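Local atomic coordinates of CG11900 (Drosophila melanogaster, PDB entry 3NQW), a protein that hydrolyses guanosine 3',5'-bis(diphosphate) (ppGpp) to GDP and diphosphate with the help of manganese, and takes part in the response to starvation. Residues I50-V55 with R115-I119; Q105-A110 with K153-L158; A17-R21 with Y33-V37. All blocks are in the same frame, centred on the assembly; numbering follows the deposited sequence.

The three contacts join different helices of one all-helical HD domain. Interaction 3 comes first along the chain, setting helix 7-19 against helix 34-45, the helix that carries the manganese ligand His36. Interactions 1 and 2 follow with alternating segments, in the order 50-55, 105-110, 115-119, 153-158. Interaction 1 involves helix 114-133, which bears the ligand Asp123 and is followed by helix 141-158; interaction 2 pairs that last helix with helix 98-107. Their centres are about 17 Å apart, and they touch where Lys117 packs against Leu158 and Ala110. Interaction 3 lies about 19 Å from interaction 1 and about 25 Å from interaction 2, centre to centre. Interactions 1 and 3 also touch the second subunit.

Interaction 1 of 3, residues I50-V55 with R115-I119; sequences ITDEGV and RAKLI
Asp52 and Arg115 meet at about a right angle, with the carboxylate and guanidinium planes turned 77° apart. Arg115 NH1 gives a hydrogen bond, part of a salt bridge, to Asp52 OD1 at 3.2 Å. The oxygen lies close to the guanidinium plane, whereas the nitrogen reaches OD1 from above the carboxylate plane. The same OD1 also accepts from Val55 N at 3.0 Å, nearly in line with its C-O bond. Asp52 is therefore the N-cap of helix 53-60: with CG anti to the backbone N (chi1 -174°), the carboxylate folds back over the first turn. Its negative charge suits both the N-H groups of a helix start and a nearby arginine. Arg115 reaches it by bending at chi3 (76°) after a straight run from CB. Gly54, which has no side chain to stand in the way, lets NH1 approach its CA to 3.7 Å at the guanidinium edge.

Next to this polar pair the contact is apolar. The two methyls of Val55 serve different partners. CG2 lies obliquely against the guanidinium, 3.7 Å from Arg115 NE, while CG1 meets Ile119 CD1 at 3.9 Å. A beta-branched residue suits this place because it can fill both directions at once. Ile50 and Leu118 point at each other tip to tip, with CG1 of Ile50 3.9 Å from CD1 of Leu118; both are branched apolar side chains that can meet end to end without bringing a polar atom into the contact.

Helix 34-45 adds Leu44, which touches both Ile50 and Val55, and Arg115 also rests on Leu86 of helix 81-89. Ile119 leans on His62, assigned as a manganese-binding residue. The start of helix 53-60 thus lies against helix 114-133, with the Ile119 side chain about 7 Å from the bound manganese.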
loop_
_atom_site.group_PDB
_atom_site.type_symbol
_atom_site.label_atom_id
_atom_site.label_comp_id
_atom_site.label_asym_id
_atom_site.label_seq_id
_atom_site.Cartn_x
_atom_site.Cartn_y
_atom_site.Cartn_z
ATOM N N ILE A 50 14.016 -9.116 -5.375
ATOM C CA ILE A 50 14.035 -9.857 -4.102
ATOM C C ILE A 50 12.819 -10.784 -3.892
ATOM O O ILE A 50 11.665 -10.349 -3.891
ATOM C CB ILE A 50 14.209 -8.906 -2.860
ATOM C CG1 ILE A 50 15.688 -8.530 -2.671
ATOM C CG2 ILE A 50 13.792 -9.628 -1.580
ATOM C CD1 ILE A 50 16.240 -7.518 -3.655
ATOM N N THR A 51 13.112 -12.069 -3.697
ATOM C CA THR A 51 12.112 -13.123 -3.527
ATOM C C THR A 51 11.861 -13.578 -2.067
ATOM O O THR A 51 11.288 -14.650 -1.820
ATOM C CB THR A 51 12.511 -14.342 -4.445
ATOM O OG1 THR A 51 13.842 -14.788 -4.153
ATOM C CG2 THR A 51 12.467 -13.920 -5.913
ATOM N N ASP A 52 12.271 -12.729 -1.117
ATOM C CA ASP A 52 12.165 -12.979 0.331
ATOM C C ASP A 52 11.249 -12.012 1.077
ATOM O O ASP A 52 11.605 -10.855 1.321
ATOM C CB ASP A 52 13.562 -12.914 0.964
ATOM C CG ASP A 52 13.559 -13.297 2.425
ATOM O OD1 ASP A 52 13.134 -12.478 3.261
ATOM O OD2 ASP A 52 13.977 -14.430 2.745
ATOM N N GLU A 53 10.071 -12.505 1.444
ATOM C CA GLU A 53 9.088 -11.714 2.182
ATOM C C GLU A 53 9.632 -11.056 3.458
ATOM O O GLU A 53 9.244 -9.935 3.802
ATOM C CB GLU A 53 7.878 -12.580 2.534
ATOM C CG GLU A 53 6.714 -12.392 1.591
ATOM C CD GLU A 53 5.522 -13.239 1.961
ATOM O OE1 GLU A 53 4.448 -13.038 1.355
ATOM O OE2 GLU A 53 5.657 -14.111 2.851
ATOM N N GLY A 54 10.509 -11.760 4.167
ATOM C CA GLY A 54 11.081 -11.200 5.374
ATOM C C GLY A 54 11.577 -9.796 5.108
ATOM O O GLY A 54 11.268 -8.876 5.860
ATOM N N VAL A 55 12.333 -9.635 4.021
ATOM C CA VAL A 55 12.894 -8.340 3.623
ATOM C C VAL A 55 11.790 -7.393 3.134
ATOM O O VAL A 55 11.747 -6.223 3.513
ATOM C CB VAL A 55 13.952 -8.520 2.499
ATOM C CG1 VAL A 55 14.595 -7.182 2.158
ATOM C CG2 VAL A 55 15.003 -9.520 2.940
ATOM N N ARG A 115 20.872 -8.192 4.374
ATOM C CA ARG A 115 19.445 -7.931 4.220
ATOM C C ARG A 115 19.063 -6.504 4.610
ATOM O O ARG A 115 18.276 -5.855 3.915
ATOM C CB ARG A 115 18.641 -8.922 5.066
ATOM C CG ARG A 115 18.977 -10.385 4.825
ATOM C CD ARG A 115 18.259 -11.272 5.839
ATOM N NE ARG A 115 16.836 -11.450 5.544
ATOM C CZ ARG A 115 15.915 -11.803 6.442
ATOM N NH1 ARG A 115 14.642 -11.950 6.076
ATOM N NH2 ARG A 115 16.261 -11.983 7.712
ATOM N N ALA A 116 19.620 -6.023 5.720
ATOM C CA ALA A 116 19.331 -4.669 6.198
ATOM C C ALA A 116 19.974 -3.617 5.297
ATOM O O ALA A 116 19.495 -2.488 5.213
ATOM C CB ALA A 116 19.813 -4.491 7.651
ATOM N N LYS A 117 21.063 -3.972 4.630
ATOM C CA LYS A 117 21.697 -3.010 3.744
ATOM C C LYS A 117 20.771 -2.800 2.552
ATOM O O LYS A 117 20.626 -1.681 2.062
ATOM C CB LYS A 117 23.059 -3.509 3.247
ATOM C CG LYS A 117 24.176 -3.636 4.295
ATOM C CD LYS A 117 25.509 -3.886 3.582
ATOM C CE LYS A 117 26.575 -4.549 4.454
ATOM N NZ LYS A 117 27.684 -5.136 3.615
ATOM N N LEU A 118 20.138 -3.880 2.090
ATOM C CA LEU A 118 19.223 -3.807 0.944
ATOM C C LEU A 118 18.153 -2.769 1.157
ATOM O O LEU A 118 17.893 -1.964 0.268
ATOM C CB LEU A 118 18.548 -5.149 0.699
ATOM C CG LEU A 118 19.408 -6.254 0.103
ATOM C CD1 LEU A 118 18.515 -7.434 -0.179
ATOM C CD2 LEU A 118 20.076 -5.776 -1.167
ATOM N N ILE A 119 17.520 -2.809 2.330
ATOM C CA ILE A 119 16.481 -1.841 2.672
ATOM C C ILE A 119 17.093 -0.442 2.720
ATOM O O ILE A 119 16.581 0.491 2.111
ATOM C CB ILE A 119 15.822 -2.111 4.067
ATOM C CG1 ILE A 119 15.013 -3.413 4.057
ATOM C CG2 ILE A 119 14.911 -0.939 4.437
ATOM C CD1 ILE A 119 15.651 -4.576 4.819
#

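Interaction 2 of 3, residues Q105-A110 with K153-L158; sequences QIENAA and KVVDNL
Ile106 packs on Val154, and the CA atoms of Ile106 and Val154, 4.5 Å apart, are the nearest across the two segments. Ile106 spreads its branches: CG1 lies 3.5 Å from CG2 of Val154, and CD1 goes to CB of Lys153 at 3.6 Å. With CG1 beside the backbone N (chi1 -61°) and the chain then extended, CD1 lies across the stem of that lysine, touching its CB and CD, while the amine leads away. The other methyl of Val154, CG1, makes a van der Waals contact of 3.9 Å with the carbonyl O of Gln105. Replacing Ile106 by an alanine would probably open a gap over Val154 and leave the lysine stem without its apolar cover.

Small residues continue the contact past the helix end. Ala109 CB sits 4.1 Å from Leu158 CG, and it also meets the CB of Asn157; a methyl group is small enough to let the two backbones stay near.

The Gln105 amide is weakly hydrogen-bonded to Lys124 and Asp92. The end of helix 98-107 and the turn after it pack on the last turns of helix 141-158 within the all-helical HD fold, the side chain of Gln105 about 6 Å from that of Glu66, inferred to act as a nucleophile.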
loop_
_atom_site.group_PDB
_atom_site.type_symbol
_atom_site.label_atom_id
_atom_site.label_comp_id
_atom_site.label_asym_id
_atom_site.label_seq_id
_atom_site.Cartn_x
_atom_site.Cartn_y
_atom_site.Cartn_z
ATOM N N GLN A 105 24.337 6.972 10.746
ATOM C CA GLN A 105 23.970 6.212 9.567
ATOM C C GLN A 105 25.173 5.877 8.721
ATOM O O GLN A 105 25.248 4.808 8.107
ATOM C CB GLN A 105 22.953 6.977 8.736
ATOM C CG GLN A 105 21.559 6.590 9.116
ATOM C CD GLN A 105 20.528 7.167 8.209
ATOM O OE1 GLN A 105 20.596 7.020 6.994
ATOM N NE2 GLN A 105 19.557 7.837 8.792
ATOM N N ILE A 106 26.117 6.803 8.690
ATOM C CA ILE A 106 27.328 6.596 7.931
ATOM C C ILE A 106 28.236 5.615 8.656
ATOM O O ILE A 106 28.861 4.764 8.025
ATOM C CB ILE A 106 28.081 7.904 7.734
ATOM C CG1 ILE A 106 27.197 8.885 6.951
ATOM C CG2 ILE A 106 29.397 7.620 7.055
ATOM C CD1 ILE A 106 27.745 10.286 6.853
ATOM N N GLU A 107 28.286 5.722 9.982
ATOM C CA GLU A 107 29.137 4.861 10.802
ATOM C C GLU A 107 28.672 3.418 10.870
ATOM O O GLU A 107 29.439 2.495 10.608
ATOM C CB GLU A 107 29.220 5.400 12.230
ATOM C CG GLU A 107 29.767 6.810 12.362
ATOM C CD GLU A 107 31.231 6.927 11.968
ATOM O OE1 GLU A 107 31.990 5.953 12.207
ATOM O OE2 GLU A 107 31.620 7.999 11.442
ATOM N N ASN A 108 27.412 3.231 11.237
ATOM C CA ASN A 108 26.852 1.901 11.367
ATOM C C ASN A 108 26.405 1.311 10.052
ATOM O O ASN A 108 25.845 0.216 10.012
ATOM C CB ASN A 108 25.672 1.935 12.330
ATOM C CG ASN A 108 26.092 2.269 13.737
ATOM O OD1 ASN A 108 27.034 1.670 14.263
ATOM N ND2 ASN A 108 25.399 3.228 14.362
ATOM N N ALA A 109 26.649 2.051 8.978
ATOM C CA ALA A 109 26.279 1.623 7.633
ATOM C C ALA A 109 26.786 0.216 7.308
ATOM O O ALA A 109 26.063 -0.768 7.475
ATOM C CB ALA A 109 26.820 2.622 6.610
ATOM N N ALA A 110 28.031 0.142 6.842
ATOM C CA ALA A 110 28.685 -1.111 6.463
ATOM C C ALA A 110 28.635 -2.195 7.534
ATOM O O ALA A 110 28.942 -3.353 7.267
ATOM C CB ALA A 110 30.134 -0.832 6.096
ATOM N N LYS A 153 27.567 9.668 1.236
ATOM C CA LYS A 153 28.443 9.203 2.309
ATOM C C LYS A 153 27.894 7.910 2.923
ATOM O O LYS A 153 28.651 6.978 3.191
ATOM C CB LYS A 153 28.599 10.283 3.392
ATOM C CG LYS A 153 29.385 11.527 2.972
ATOM C CD LYS A 153 29.349 12.568 4.092
ATOM C CE LYS A 153 29.484 14.021 3.605
ATOM N NZ LYS A 153 30.887 14.497 3.407
ATOM N N VAL A 154 26.584 7.853 3.142
ATOM C CA VAL A 154 25.967 6.654 3.694
ATOM C C VAL A 154 26.012 5.519 2.675
ATOM O O VAL A 154 26.538 4.435 2.955
ATOM C CB VAL A 154 24.493 6.878 4.061
ATOM C CG1 VAL A 154 23.885 5.566 4.530
ATOM C CG2 VAL A 154 24.374 7.944 5.155
ATOM N N VAL A 155 25.460 5.780 1.490
ATOM C CA VAL A 155 25.416 4.797 0.405
ATOM C C VAL A 155 26.810 4.302 0.056
ATOM O O VAL A 155 26.967 3.162 -0.370
ATOM C CB VAL A 155 24.756 5.384 -0.878
ATOM C CG1 VAL A 155 24.821 4.376 -2.018
ATOM C CG2 VAL A 155 23.313 5.739 -0.606
ATOM N N ASP A 156 27.821 5.151 0.223
ATOM C CA ASP A 156 29.186 4.738 -0.070
ATOM C C ASP A 156 29.673 3.647 0.880
ATOM O O ASP A 156 30.598 2.900 0.552
ATOM C CB ASP A 156 30.145 5.926 -0.009
ATOM C CG ASP A 156 30.283 6.632 -1.341
ATOM O OD1 ASP A 156 29.828 6.068 -2.357
ATOM O OD2 ASP A 156 30.857 7.742 -1.362
ATOM N N ASN A 157 29.053 3.561 2.054
ATOM C CA ASN A 157 29.426 2.554 3.043
ATOM C C ASN A 157 28.484 1.346 2.974
ATOM O O ASN A 157 28.770 0.288 3.542
ATOM C CB ASN A 157 29.419 3.165 4.451
ATOM C CG ASN A 157 30.498 4.245 4.640
ATOM O OD1 ASN A 157 30.469 5.003 5.616
ATOM N ND2 ASN A 157 31.453 4.308 3.713
ATOM N N LEU A 158 27.364 1.499 2.271
ATOM C CA LEU A 158 26.402 0.403 2.121
ATOM C C LEU A 158 26.675 -0.445 0.872
ATOM O O LEU A 158 26.108 -1.529 0.708
ATOM C CB LEU A 158 24.980 0.963 2.066
ATOM C CG LEU A 158 24.470 1.443 3.426
ATOM C CD1 LEU A 158 23.659 2.696 3.250
ATOM C CD2 LEU A 158 23.675 0.332 4.098
#

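Interaction 3 of 3, residues A17-R21 with Y33-V37; sequences AFKHR and YVNHV
Tyr33, whose ring lies beside that of His20, offers its carbonyl O to two backbone groups leading into helix 34-45: His36 N at 2.8 Å and, weakly, Val37 N. This is the HD-domain helix that carries His36, a manganese ligand together with Asp63 and Asp123. The rings of His20 and Tyr33 are near parallel, their planes 17° apart, but slid so far that they barely overlap, with centroids separated by 5.4 Å. Each ring has its polar end fixed by another partner: His20 ND1 is hydrogen-bonded to Gln23, and Tyr33 OH to the metal ligand Asp63. Flat groups with a polar rim suit this place, since they pack and still bond at the rim; Tyr33 is thereby a second-shell residue to the first-shell Asp63.

Alongside the rings, Val34 fills the space between the helices. Its CG1, anti to the backbone N (chi1 -174°), lies 3.9 Å from Ala17 CB, where a small residue keeps helix 7-19 near. The other branch, CG2, meets His20 CB at 3.8 Å. Asn35 of the second subunit packs on Ala17 and Val34. At the distal end of the imidazole, NE2 of His20 lies 3.6 Å from CG1 of Val37, obliquely to the ring.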
loop_
_atom_site.group_PDB
_atom_site.type_symbol
_atom_site.label_atom_id
_atom_site.label_comp_id
_atom_site.label_asym_id
_atom_site.label_seq_id
_atom_site.Cartn_x
_atom_site.Cartn_y
_atom_site.Cartn_z
ATOM N N ALA A 17 0.280 0.709 6.205
ATOM C CA ALA A 17 -0.722 1.648 5.695
ATOM C C ALA A 17 -1.583 2.333 6.761
ATOM O O ALA A 17 -2.053 3.461 6.571
ATOM C CB ALA A 17 -1.634 0.917 4.714
ATOM N N PHE A 18 -1.801 1.632 7.869
ATOM C CA PHE A 18 -2.613 2.132 8.966
ATOM C C PHE A 18 -1.869 3.097 9.876
ATOM O O PHE A 18 -2.331 4.205 10.138
ATOM C CB PHE A 18 -3.116 0.966 9.807
ATOM C CG PHE A 18 -3.947 1.397 10.957
ATOM C CD1 PHE A 18 -5.134 2.078 10.734
ATOM C CD2 PHE A 18 -3.527 1.178 12.264
ATOM C CE1 PHE A 18 -5.900 2.545 11.796
ATOM C CE2 PHE A 18 -4.288 1.641 13.347
ATOM C CZ PHE A 18 -5.476 2.325 13.108
ATOM N N LYS A 19 -0.719 2.647 10.364
ATOM C CA LYS A 19 0.118 3.431 11.260
ATOM C C LYS A 19 0.562 4.744 10.597
ATOM O O LYS A 19 0.646 5.789 11.247
ATOM C CB LYS A 19 1.347 2.603 11.670
ATOM C CG LYS A 19 1.046 1.242 12.318
ATOM C CD LYS A 19 0.923 1.304 13.838
ATOM C CE LYS A 19 -0.386 1.900 14.312
ATOM N NZ LYS A 19 -0.504 1.880 15.802
ATOM N N HIS A 20 0.843 4.688 9.297
ATOM C CA HIS A 20 1.267 5.874 8.561
ATOM C C HIS A 20 0.081 6.737 8.087
ATOM O O HIS A 20 0.271 7.896 7.749
ATOM C CB HIS A 20 2.103 5.470 7.334
ATOM C CG HIS A 20 3.484 4.987 7.651
ATOM N ND1 HIS A 20 4.477 5.820 8.129
ATOM C CD2 HIS A 20 4.061 3.768 7.512
ATOM C CE1 HIS A 20 5.597 5.140 8.261
ATOM N NE2 HIS A 20 5.374 3.887 7.892
ATOM N N ARG A 21 -1.129 6.178 8.078
ATOM C CA ARG A 21 -2.329 6.870 7.601
ATOM C C ARG A 21 -2.380 8.400 7.664
ATOM O O ARG A 21 -2.915 9.042 6.749
ATOM C CB ARG A 21 -3.572 6.305 8.286
ATOM C CG ARG A 21 -3.720 6.645 9.753
ATOM C CD ARG A 21 -5.057 6.121 10.267
ATOM N NE ARG A 21 -5.252 6.294 11.711
ATOM C CZ ARG A 21 -4.414 5.859 12.650
ATOM N NH1 ARG A 21 -4.688 6.066 13.930
ATOM N NH2 ARG A 21 -3.300 5.227 12.311
ATOM N N TYR A 33 2.432 9.233 3.050
ATOM C CA TYR A 33 3.712 8.597 3.318
ATOM C C TYR A 33 3.693 7.107 3.026
ATOM O O TYR A 33 4.734 6.498 2.779
ATOM C CB TYR A 33 4.164 8.843 4.766
ATOM C CG TYR A 33 5.666 8.717 4.950
ATOM C CD1 TYR A 33 6.281 7.471 5.003
ATOM C CD2 TYR A 33 6.479 9.851 5.021
ATOM C CE1 TYR A 33 7.664 7.350 5.121
ATOM C CE2 TYR A 33 7.872 9.736 5.139
ATOM C CZ TYR A 33 8.450 8.479 5.188
ATOM O OH TYR A 33 9.815 8.327 5.297
ATOM N N VAL A 34 2.513 6.508 3.052
ATOM C CA VAL A 34 2.394 5.082 2.769
ATOM C C VAL A 34 2.985 4.781 1.394
ATOM O O VAL A 34 3.495 3.689 1.162
ATOM C CB VAL A 34 0.913 4.626 2.773
ATOM C CG1 VAL A 34 0.843 3.108 2.619
ATOM C CG2 VAL A 34 0.218 5.086 4.074
ATOM N N ASN A 35 2.904 5.750 0.487
ATOM C CA ASN A 35 3.431 5.594 -0.865
ATOM C C ASN A 35 4.959 5.445 -0.837
ATOM O O ASN A 35 5.535 4.832 -1.732
ATOM C CB ASN A 35 3.022 6.800 -1.729
ATOM C CG ASN A 35 1.529 6.803 -2.090
ATOM O OD1 ASN A 35 0.667 6.473 -1.274
ATOM N ND2 ASN A 35 1.226 7.209 -3.319
ATOM N N HIS A 36 5.620 6.007 0.170
ATOM C CA HIS A 36 7.075 5.887 0.265
ATOM C C HIS A 36 7.450 4.469 0.700
ATOM O O HIS A 36 8.159 3.763 -0.018
ATOM C CB HIS A 36 7.626 6.912 1.267
ATOM C CG HIS A 36 9.099 6.800 1.539
ATOM N ND1 HIS A 36 9.836 5.661 1.266
ATOM C CD2 HIS A 36 9.957 7.650 2.152
ATOM C CE1 HIS A 36 11.070 5.816 1.707
ATOM N NE2 HIS A 36 11.169 7.018 2.252
ATOM N N VAL A 37 6.970 4.041 1.866
ATOM C CA VAL A 37 7.335 2.709 2.324
ATOM C C VAL A 37 7.067 1.681 1.233
ATOM O O VAL A 37 7.883 0.784 1.034
ATOM C CB VAL A 37 6.637 2.333 3.653
ATOM C CG1 VAL A 37 7.077 3.294 4.748
ATOM C CG2 VAL A 37 5.124 2.372 3.488
#